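Local coordinates for protein farnesyl pyrophosphate synthetase (Staphylococcus aureus, PDB 5H9D) that probably elongates isoprenoid chains as a magnesium-dependent prenyltransferase, making heptaprenyl diphosphate by adding isopentenyl units to an allylic diphosphate, at residues A[12-17]-A[34-39]; A[249-254]-A[265-270]. All coordinates share one frame; numbering follows the deposited sequence.

Interaction 1 of 2, residues A[12-17]-A[34-39]; sequences KVEQRL and HLLSSG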
loop_
_atom_site.group_PDB
_atom_site.type_symbol
_atom_site.label_atom_id
_atom_site.label_comp_id
_atom_site.label_asym_id
_atom_site.label_seq_id
_atom_site.Cartn_x
_atom_site.Cartn_y
_atom_site.Cartn_z
ATOM N N LYS A 12 13.746 14.651 -11.482
ATOM C CA LYS A 12 12.915 14.329 -12.610
ATOM C C LYS A 12 11.779 13.439 -12.129
ATOM O O LYS A 12 10.654 13.552 -12.599
ATOM C CB LYS A 12 13.749 13.664 -13.695
ATOM C CG LYS A 12 14.990 14.459 -13.998
ATOM C CD LYS A 12 15.264 14.576 -15.468
ATOM C CE LYS A 12 15.892 13.343 -16.028
ATOM N NZ LYS A 12 16.398 13.615 -17.404
ATOM N N VAL A 13 12.051 12.561 -11.174
ATOM C CA VAL A 13 10.969 11.729 -10.681
ATOM C C VAL A 13 10.032 12.545 -9.779
ATOM O O VAL A 13 8.830 12.316 -9.751
ATOM C CB VAL A 13 11.499 10.486 -9.922
ATOM C CG1 VAL A 13 10.363 9.798 -9.190
ATOM C CG2 VAL A 13 12.112 9.494 -10.912
ATOM N N GLU A 14 10.579 13.522 -9.078
ATOM C CA GLU A 14 9.798 14.352 -8.160
ATOM C C GLU A 14 8.835 15.301 -8.884
ATOM O O GLU A 14 7.783 15.659 -8.365
ATOM C CB GLU A 14 10.763 15.179 -7.298
ATOM C CG GLU A 14 10.137 15.807 -6.081
ATOM C CD GLU A 14 9.728 14.761 -5.070
ATOM O OE1 GLU A 14 9.206 15.137 -3.995
ATOM O OE2 GLU A 14 9.938 13.558 -5.357
ATOM N N GLN A 15 9.235 15.730 -10.077
ATOM C CA GLN A 15 8.450 16.641 -10.902
ATOM C C GLN A 15 7.317 15.909 -11.591
ATOM O O GLN A 15 6.270 16.489 -11.850
ATOM C CB GLN A 15 9.367 17.306 -11.908
ATOM C CG GLN A 15 10.028 18.518 -11.324
ATOM C CD GLN A 15 11.223 18.983 -12.113
ATOM O OE1 GLN A 15 11.282 18.851 -13.336
ATOM N NE2 GLN A 15 12.190 19.556 -11.411
ATOM N N ARG A 16 7.547 14.626 -11.858
ATOM C CA ARG A 16 6.591 13.722 -12.467
ATOM C C ARG A 16 5.589 13.330 -11.369
ATOM O O ARG A 16 4.423 13.033 -11.650
ATOM C CB ARG A 16 7.326 12.491 -12.998
ATOM C CG ARG A 16 7.306 12.338 -14.518
ATOM C CD ARG A 16 8.524 11.611 -15.104
ATOM N NE ARG A 16 9.579 12.592 -15.325
ATOM C CZ ARG A 16 10.295 12.715 -16.441
ATOM N NH1 ARG A 16 10.079 11.898 -17.464
ATOM N NH2 ARG A 16 11.206 13.678 -16.537
ATOM N N LEU A 17 6.045 13.333 -10.118
ATOM C CA LEU A 17 5.166 13.029 -8.998
ATOM C C LEU A 17 4.258 14.212 -8.738
ATOM O O LEU A 17 3.084 14.039 -8.421
ATOM C CB LEU A 17 5.950 12.748 -7.731
ATOM C CG LEU A 17 6.331 11.292 -7.501
ATOM C CD1 LEU A 17 7.348 11.256 -6.365
ATOM C CD2 LEU A 17 5.094 10.445 -7.198
ATOM N N HIS A 34 0.883 18.058 0.387
ATOM C CA HIS A 34 1.336 18.289 1.745
ATOM C C HIS A 34 2.352 17.193 2.095
ATOM O O HIS A 34 3.469 17.492 2.488
ATOM C CB HIS A 34 0.160 18.219 2.711
ATOM C CG HIS A 34 0.546 18.353 4.147
ATOM N ND1 HIS A 34 1.336 19.383 4.611
ATOM C CD2 HIS A 34 0.219 17.607 5.229
ATOM C CE1 HIS A 34 1.476 19.263 5.921
ATOM N NE2 HIS A 34 0.809 18.192 6.320
ATOM N N LEU A 35 1.948 15.928 1.943
ATOM C CA LEU A 35 2.812 14.779 2.215
ATOM C C LEU A 35 4.030 14.733 1.298
ATOM O O LEU A 35 5.159 14.565 1.748
ATOM C CB LEU A 35 2.029 13.487 2.040
ATOM C CG LEU A 35 2.765 12.157 2.255
ATOM C CD1 LEU A 35 3.213 12.033 3.713
ATOM C CD2 LEU A 35 1.846 11.000 1.893
ATOM N N LEU A 36 3.804 14.889 0.001
ATOM C CA LEU A 36 4.897 14.842 -0.956
ATOM C C LEU A 36 6.042 15.822 -0.679
ATOM O O LEU A 36 7.213 15.475 -0.769
ATOM C CB LEU A 36 4.346 15.082 -2.362
ATOM C CG LEU A 36 5.437 14.959 -3.409
ATOM C CD1 LEU A 36 5.814 13.501 -3.494
ATOM C CD2 LEU A 36 4.978 15.500 -4.736
ATOM N N SER A 37 5.678 17.049 -0.347
ATOM C CA SER A 37 6.629 18.126 -0.075
ATOM C C SER A 37 7.205 18.218 1.338
ATOM O O SER A 37 8.184 18.927 1.533
ATOM C CB SER A 37 5.970 19.459 -0.403
ATOM O OG SER A 37 4.764 19.562 0.345
ATOM N N SER A 38 6.596 17.561 2.322
ATOM C CA SER A 38 7.136 17.620 3.672
ATOM C C SER A 38 8.345 16.710 3.592
ATOM O O SER A 38 9.186 16.661 4.484
ATOM C CB SER A 38 6.102 17.174 4.734
ATOM O OG SER A 38 5.633 15.853 4.557
ATOM N N GLY A 39 8.391 16.018 2.454
ATOM C CA GLY A 39 9.464 15.121 2.036
ATOM C C GLY A 39 10.199 14.035 2.786
ATOM O O GLY A 39 10.599 14.189 3.941
#
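L36 turns toward helix 6-20, and its two methyls meet E14 and L17, which sit one turn apart there. The two segments belong to an alpha-alpha hairpin, helices 6-20 and 26-38 running back along each other in roughly opposite directions, at the N-terminal edge of the all-helical prenyl synthase fold. Between L17 and L36, the nearest backbone pair, the CA atoms are 8.2 Å apart, a gap filled by the side chains. The leucines meet at a slant: CD1 of L17 lies 4.0 Å from CD1 of L36, methyl against methyl, while CD2 of L36 comes within 4.2 Å of the L17 CB. L36 reaches this far because its CG stands opposite the backbone N (chi1 -177°), carrying the fork of the side chain outward. Both leucines are buried, and L17 also leans on L73 of helix 62-85.

E14 comes at L36 from the opposite direction, its chain folded at chi2 (68°) after an extended first step. Its OE1 ends 3.8 Å from CD1 of L36, a van der Waals contact with no hydrogen bond between the two segments. The charge of that oxygen is met by a salt bridge to NH2 of R42, in the loop following helix 26-38, and R42 also touches L36. The carboxylate therefore borders an apolar patch on one hand and is tied to an arginine on the other, which would probably favour its ionised form. G39, with positive phi, leaves the helix and starts the glycine-rich turn leading to R42; in relatives this region helps bind isopentenyl diphosphate. Just before it, OG of S38 bonds back to the carbonyl O of L35 at 3.1 Å, with the donor tilted 31° from the carbonyl plane.

Interaction 2 of 2, residues A[249-254]-A[265-270]; sequences KLKIEQ and EECIQI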
loop_
_atom_site.group_PDB
_atom_site.type_symbol
_atom_site.label_atom_id
_atom_site.label_comp_id
_atom_site.label_asym_id
_atom_site.label_seq_id
_atom_site.Cartn_x
_atom_site.Cartn_y
_atom_site.Cartn_z
ATOM N N LYS A 249 12.334 -11.268 29.785
ATOM C CA LYS A 249 11.342 -12.031 29.047
ATOM C C LYS A 249 9.996 -12.037 29.788
ATOM O O LYS A 249 8.934 -11.869 29.189
ATOM C CB LYS A 249 11.829 -13.463 28.817
ATOM C CG LYS A 249 10.865 -14.282 27.977
ATOM C CD LYS A 249 11.426 -15.637 27.619
ATOM C CE LYS A 249 10.382 -16.454 26.871
ATOM N NZ LYS A 249 10.877 -17.825 26.549
ATOM N N LEU A 250 10.037 -12.220 31.098
ATOM C CA LEU A 250 8.810 -12.227 31.883
ATOM C C LEU A 250 8.326 -10.789 31.982
ATOM O O LEU A 250 7.131 -10.520 32.077
ATOM C CB LEU A 250 9.092 -12.813 33.270
ATOM C CG LEU A 250 9.804 -14.180 33.188
ATOM C CD1 LEU A 250 10.688 -14.426 34.422
ATOM C CD2 LEU A 250 8.739 -15.266 33.000
ATOM N N LYS A 251 9.266 -9.860 31.918
ATOM C CA LYS A 251 8.931 -8.452 31.999
ATOM C C LYS A 251 8.191 -8.019 30.737
ATOM O O LYS A 251 7.443 -7.031 30.745
ATOM C CB LYS A 251 10.199 -7.625 32.199
ATOM C CG LYS A 251 9.928 -6.159 32.467
ATOM C CD LYS A 251 11.151 -5.498 33.094
ATOM C CE LYS A 251 10.980 -3.984 33.185
ATOM N NZ LYS A 251 9.791 -3.626 34.008
ATOM N N ILE A 252 8.396 -8.777 29.660
ATOM C CA ILE A 252 7.747 -8.498 28.383
ATOM C C ILE A 252 6.443 -9.280 28.260
ATOM O O ILE A 252 5.489 -8.799 27.666
ATOM C CB ILE A 252 8.693 -8.821 27.192
ATOM C CG1 ILE A 252 9.854 -7.808 27.178
ATOM C CG2 ILE A 252 7.928 -8.774 25.861
ATOM C CD1 ILE A 252 9.419 -6.354 26.994
ATOM N N GLU A 253 6.410 -10.477 28.837
ATOM C CA GLU A 253 5.212 -11.301 28.816
ATOM C C GLU A 253 4.039 -10.584 29.477
ATOM O O GLU A 253 2.896 -10.832 29.127
ATOM C CB GLU A 253 5.410 -12.618 29.586
ATOM C CG GLU A 253 6.254 -13.709 28.941
ATOM C CD GLU A 253 6.066 -15.055 29.649
ATOM O OE1 GLU A 253 5.646 -15.060 30.835
ATOM O OE2 GLU A 253 6.344 -16.108 29.026
ATOM N N GLN A 254 4.318 -9.722 30.448
ATOM C CA GLN A 254 3.250 -9.025 31.166
ATOM C C GLN A 254 2.940 -7.666 30.590
ATOM O O GLN A 254 2.137 -6.929 31.165
ATOM C CB GLN A 254 3.621 -8.794 32.639
ATOM C CG GLN A 254 4.281 -9.946 33.370
ATOM C CD GLN A 254 3.414 -11.183 33.441
ATOM O OE1 GLN A 254 2.303 -11.145 33.961
ATOM N NE2 GLN A 254 3.923 -12.291 32.917
ATOM N N GLU A 265 8.959 2.599 30.130
ATOM C CA GLU A 265 10.211 3.332 30.263
ATOM C C GLU A 265 11.289 2.361 30.734
ATOM O O GLU A 265 12.379 2.308 30.166
ATOM C CB GLU A 265 10.057 4.462 31.284
ATOM C CG GLU A 265 9.470 5.760 30.738
ATOM C CD GLU A 265 10.546 6.792 30.403
ATOM O OE1 GLU A 265 10.184 7.957 30.110
ATOM O OE2 GLU A 265 11.751 6.436 30.432
ATOM N N GLU A 266 10.973 1.584 31.768
ATOM C CA GLU A 266 11.919 0.622 32.316
ATOM C C GLU A 266 12.445 -0.314 31.228
ATOM O O GLU A 266 13.651 -0.544 31.134
ATOM C CB GLU A 266 11.263 -0.190 33.445
ATOM C CG GLU A 266 11.951 -0.000 34.798
ATOM C CD GLU A 266 12.083 -1.297 35.595
ATOM O OE1 GLU A 266 12.608 -2.286 35.035
ATOM O OE2 GLU A 266 11.673 -1.323 36.781
ATOM N N CYS A 267 11.531 -0.840 30.412
ATOM C CA CYS A 267 11.878 -1.742 29.315
ATOM C C CYS A 267 12.729 -1.084 28.244
ATOM O O CYS A 267 13.789 -1.593 27.904
ATOM C CB CYS A 267 10.619 -2.315 28.662
ATOM S SG CYS A 267 9.972 -3.763 29.501
ATOM N N ILE A 268 12.267 0.039 27.706
ATOM C CA ILE A 268 13.046 0.711 26.681
ATOM C C ILE A 268 14.382 1.211 27.244
ATOM O O ILE A 268 15.342 1.397 26.504
ATOM C CB ILE A 268 12.232 1.868 26.004
ATOM C CG1 ILE A 268 13.058 3.154 25.960
ATOM C CG2 ILE A 268 10.889 2.053 26.692
ATOM C CD1 ILE A 268 12.368 4.279 25.191
ATOM N N GLN A 269 14.454 1.386 28.560
ATOM C CA GLN A 269 15.692 1.848 29.200
ATOM C C GLN A 269 16.681 0.712 29.379
ATOM O O GLN A 269 17.869 0.947 29.494
ATOM C CB GLN A 269 15.401 2.459 30.575
ATOM C CG GLN A 269 16.031 3.828 30.785
ATOM C CD GLN A 269 15.471 4.871 29.824
ATOM O OE1 GLN A 269 14.274 5.186 29.854
ATOM N NE2 GLN A 269 16.334 5.406 28.959
ATOM N N ILE A 270 16.177 -0.518 29.417
ATOM C CA ILE A 270 17.023 -1.693 29.584
ATOM C C ILE A 270 17.663 -2.083 28.256
ATOM O O ILE A 270 18.815 -2.504 28.213
ATOM C CB ILE A 270 16.220 -2.905 30.132
ATOM C CG1 ILE A 270 15.743 -2.626 31.561
ATOM C CG2 ILE A 270 17.083 -4.152 30.110
ATOM C CD1 ILE A 270 16.870 -2.390 32.574
#
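K251 stretches from the last full turn of its helix toward E266 and C267 on the neighbouring helix. Its CG stands opposite the backbone N, and the chain stays extended as far as CE before bending at chi4 (60°), which turns NZ aside, across the approach to OE1 of E266. NZ and OE1 of E266 form a salt bridge at 3.3 Å all the same, the two side chains meeting at about a right angle; OE2 of E266 is farther, 4.1 Å from the same nitrogen. The stronger partner of the ammonium is E263, a turn earlier on helix 261-272, with E266 as the additional one, so two carboxylates share one positive charge and probably keep the lysine protonated. Nearer the backbone the same chain is apolar: CG of K251 packs 3.8 Å from SG of C267.

The pairing is a helix hairpin, helices 246-253 and 261-272 packing roughly antiparallel at the periphery of the all-helical prenyl synthase fold. The axes of segments 249-253 and 265-270 come within 11.1 Å, their N-to-C directions 143° apart. K251 and C267 are nearest in backbone, CA to CA 7.8 Å.

I252, next along, leaves its backbone at a tangent to the other helix, but its outer end turns in. CD1 comes to 3.6 Å from SG of C267, giving the thiol a second neighbour beside the lysine methylenes. C267 is buried; F248, on the first helix, also touches it and I270, extending the apolar side of the interface. I252 and E253 both rest on the S154-Q155 loop. Q254 is where the backbone quits helical geometry, and a weak bond of 3.3 Å still links its N to the carbonyl O of L250.

Overall arrangement
From the N terminus, helix 6-20 comes first; interaction 1 closes the short loop 18-33 by packing helix 26-38 back against it. The chain then runs through the long central helices, from 62-85 to 188-215, before helix 246-253 meets helix 261-272 in interaction 2, which closes the still shorter loop 255-264. The two contacts follow one another in series, neither nesting nor crossing. Interactions 1 and 2 lie on opposite sides of the chain's centre, with centres about 40 Å apart and nearest atoms about 24 Å apart. Each joins helices consecutive in sequence: one at the N-terminal edge, beside helix 62-85, the other in the later part of the domain.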